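Local coordinates for 3-hexulose-6-phosphate synthase (Mycobacterium gastri, PDB 3AJX), which is a magnesium-binding TIM-barrel enzyme of the HUMPS family, present as two protein chains in the assembly, at residues K2-I7 / I28-T33. The protein carries 1 engineered substitution. Sequence-based numbering, arbitrary orientation.
Sequences KLQVAI and IIELGT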
ATOM      1  N   LYS A   2     -20.533 -15.267  -1.283  1.00 12.21           N
ATOM      2  CA  LYS A   2     -20.947 -13.876  -1.381  1.00 11.70           C
ATOM      3  C   LYS A   2     -20.316 -13.195  -2.590  1.00 10.57           C
ATOM      4  O   LYS A   2     -19.352 -13.698  -3.170  1.00 11.10           O
ATOM      5  CB  LYS A   2     -20.544 -13.125  -0.114  1.00 13.96           C
ATOM      6  CG  LYS A   2     -21.157 -13.681   1.153  1.00 17.04           C
ATOM      7  CD  LYS A   2     -20.683 -12.905   2.365  1.00 19.17           C
ATOM      8  CE  LYS A   2     -21.294 -13.452   3.645  1.00 21.49           C
ATOM      9  NZ  LYS A   2     -20.855 -12.666   4.829  1.00 22.29           N
ATOM     10  N   LEU A   3     -20.874 -12.049  -2.968  1.00  9.93           N
ATOM     11  CA  LEU A   3     -20.363 -11.287  -4.097  1.00  9.75           C
ATOM     12  C   LEU A   3     -19.844  -9.948  -3.604  1.00  9.67           C
ATOM     13  O   LEU A   3     -20.531  -9.237  -2.867  1.00 10.47           O
ATOM     14  CB  LEU A   3     -21.461 -11.057  -5.139  1.00 10.66           C
ATOM     15  CG  LEU A   3     -21.068 -10.225  -6.367  1.00 11.35           C
ATOM     16  CD1 LEU A   3     -19.977 -10.937  -7.160  1.00 11.85           C
ATOM     17  CD2 LEU A   3     -22.297 -10.007  -7.236  1.00 13.07           C
ATOM     18  N   GLN A   4     -18.626  -9.613  -4.016  1.00  8.40           N
ATOM     19  CA  GLN A   4     -17.989  -8.362  -3.626  1.00  8.85           C
ATOM     20  C   GLN A   4     -17.639  -7.515  -4.846  1.00  7.68           C
ATOM     21  O   GLN A   4     -17.053  -8.015  -5.809  1.00 10.24           O
ATOM     22  CB  GLN A   4     -16.712  -8.666  -2.822  1.00  7.84           C
ATOM     23  CG  GLN A   4     -15.754  -7.485  -2.634  1.00  8.57           C
ATOM     24  CD  GLN A   4     -14.606  -7.812  -1.692  1.00 10.98           C
ATOM     25  OE1 GLN A   4     -13.562  -7.160  -1.715  1.00 13.82           O
ATOM     26  NE2 GLN A   4     -14.803  -8.817  -0.847  1.00  9.12           N
ATOM     27  N   VAL A   5     -18.004  -6.235  -4.813  1.00  7.71           N
ATOM     28  CA  VAL A   5     -17.664  -5.342  -5.916  1.00  9.11           C
ATOM     29  C   VAL A   5     -16.413  -4.546  -5.549  1.00  8.58           C
ATOM     30  O   VAL A   5     -16.359  -3.895  -4.506  1.00  9.18           O
ATOM     31  CB  VAL A   5     -18.822  -4.357  -6.258  1.00  9.84           C
ATOM     32  CG1 VAL A   5     -19.227  -3.552  -5.032  1.00 10.11           C
ATOM     33  CG2 VAL A   5     -18.382  -3.422  -7.382  1.00 10.87           C
ATOM     34  N   ALA A   6     -15.395  -4.631  -6.397  1.00  8.07           N
ATOM     35  CA  ALA A   6     -14.155  -3.903  -6.159  1.00  9.02           C
ATOM     36  C   ALA A   6     -14.230  -2.574  -6.894  1.00 10.05           C
ATOM     37  O   ALA A   6     -14.058  -2.520  -8.116  1.00  9.65           O
ATOM     38  CB  ALA A   6     -12.961  -4.717  -6.654  1.00 10.44           C
ATOM     39  N   ILE A   7     -14.505  -1.505  -6.150  1.00  9.81           N
ATOM     40  CA  ILE A   7     -14.595  -0.178  -6.748  1.00 10.74           C
ATOM     41  C   ILE A   7     -13.194   0.421  -6.852  1.00 10.36           C
ATOM     42  O   ILE A   7     -12.743   1.158  -5.973  1.00 12.40           O
ATOM     43  CB  ILE A   7     -15.502   0.755  -5.912  1.00  9.46           C
ATOM     44  CG1 ILE A   7     -16.894   0.132  -5.771  1.00 11.78           C
ATOM     45  CG2 ILE A   7     -15.614   2.117  -6.593  1.00 12.66           C
ATOM     46  CD1 ILE A   7     -17.892   0.988  -5.013  1.00 10.92           C
ATOM     47  N   ILE A  28     -20.715  -7.283  -0.279  1.00 10.30           N
ATOM     48  CA  ILE A  28     -19.587  -6.478   0.159  1.00  9.86           C
ATOM     49  C   ILE A  28     -19.244  -5.403  -0.855  1.00  8.98           C
ATOM     50  O   ILE A  28     -19.187  -5.668  -2.056  1.00  9.09           O
ATOM     51  CB  ILE A  28     -18.342  -7.380   0.367  1.00  8.64           C
ATOM     52  CG1 ILE A  28     -18.659  -8.453   1.409  1.00  9.19           C
ATOM     53  CG2 ILE A  28     -17.135  -6.545   0.792  1.00 10.19           C
ATOM     54  CD1 ILE A  28     -17.564  -9.478   1.574  1.00 12.68           C
ATOM     55  N   ILE A  29     -19.038  -4.184  -0.365  1.00  8.99           N
ATOM     56  CA  ILE A  29     -18.653  -3.066  -1.219  1.00  8.45           C
ATOM     57  C   ILE A  29     -17.212  -2.717  -0.870  1.00  8.21           C
ATOM     58  O   ILE A  29     -16.920  -2.277   0.244  1.00  8.68           O
ATOM     59  CB  ILE A  29     -19.525  -1.822  -0.971  1.00  8.71           C
ATOM     60  CG1 ILE A  29     -20.976  -2.129  -1.335  1.00 10.06           C
ATOM     61  CG2 ILE A  29     -19.018  -0.658  -1.814  1.00  9.56           C
ATOM     62  CD1 ILE A  29     -21.943  -1.033  -0.933  1.00 11.33           C
ATOM     63  N   GLU A  30     -16.317  -2.930  -1.827  1.00  8.33           N
ATOM     64  CA  GLU A  30     -14.903  -2.644  -1.628  1.00  9.59           C
ATOM     65  C   GLU A  30     -14.476  -1.303  -2.203  1.00 10.63           C
ATOM     66  O   GLU A  30     -14.824  -0.965  -3.333  1.00 10.40           O
ATOM     67  CB  GLU A  30     -14.043  -3.729  -2.283  1.00 11.07           C
ATOM     68  CG  GLU A  30     -12.562  -3.374  -2.355  1.00 10.48           C
ATOM     69  CD  GLU A  30     -11.789  -4.260  -3.312  1.00 15.35           C
ATOM     70  OE1 GLU A  30     -12.126  -5.456  -3.417  1.00 11.66           O
ATOM     71  OE2 GLU A  30     -10.839  -3.757  -3.956  1.00 17.40           O
ATOM     72  N   LEU A  31     -13.724  -0.548  -1.407  1.00  9.62           N
ATOM     73  CA  LEU A  31     -13.171   0.729  -1.844  1.00 10.98           C
ATOM     74  C   LEU A  31     -11.734   0.348  -2.191  1.00 10.20           C
ATOM     75  O   LEU A  31     -10.944   0.002  -1.310  1.00  9.57           O
ATOM     76  CB  LEU A  31     -13.188   1.766  -0.715  1.00 13.43           C
ATOM     77  CG  LEU A  31     -14.536   2.264  -0.173  1.00 16.70           C
ATOM     78  CD1 LEU A  31     -15.412   2.724  -1.331  1.00 17.83           C
ATOM     79  CD2 LEU A  31     -15.224   1.161   0.600  1.00 19.27           C
ATOM     80  N   GLY A  32     -11.412   0.395  -3.477  1.00 10.13           N
ATOM     81  CA  GLY A  32     -10.089   0.012  -3.931  1.00  9.69           C
ATOM     82  C   GLY A  32      -8.929   0.822  -3.394  1.00 10.15           C
ATOM     83  O   GLY A  32      -9.095   1.942  -2.914  1.00  9.86           O
ATOM     84  N   THR A  33      -7.740   0.243  -3.491  1.00 10.38           N
ATOM     85  CA  THR A  33      -6.535   0.900  -3.013  1.00 10.35           C
ATOM     86  C   THR A  33      -6.300   2.249  -3.698  1.00 11.44           C
ATOM     87  O   THR A  33      -6.004   3.240  -3.034  1.00 11.74           O
ATOM     88  CB  THR A  33      -5.315  -0.015  -3.205  1.00 11.33           C
ATOM     89  OG1 THR A  33      -5.598  -1.300  -2.632  1.00 10.53           O
ATOM     90  CG2 THR A  33      -4.097   0.574  -2.516  1.00 11.30           C
TER
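Strands 2-7 and 28-31 run parallel, and Ile28, Glu30 and Ile7 give up the most surface where they meet. Ile28 and Glu30 share the inward face of the barrel with Gln4 and Ala6. Beside Gln4, Ile28 turns CG2 anti to its backbone N; this branch lies 3.8 Å from Gln4 CG, the two side chains crossing obliquely. Glu30 also has CG anti to N (chi1 169°) and continues extended, so that its carboxylate passes over the methyl of Ala6, with OE1 3.4 Å from Ala6 CB. The planes of this carboxylate and the Gln4 amide stand nearly at right angles (84°). The Glu30 backbone is gripped at both ends: its N donates to Val5 O (2.8 Å), nearly along the C=O axis, and its O accepts from Ile7 N (2.9 Å), which sits above the carbonyl plane. On the other face Ile7 lies alongside Ile29, its CD1 3.8 Å from Ile29 CG2. The last bond of the pairing, from Gly32 N to Ile7 O (2.9 Å), reaches the N-cap of helix 33-39. These are the two strands of the first beta-alpha-beta unit of the TIM barrel, joined through helix 12-22. Inside the barrel Glu30 and Asp59 are the residues of the magnesium site, with Phe57 and Val184 from the flanking strands against Glu30, whereas Ile29 and Leu31 pack outward on Val47 of helix 42-50.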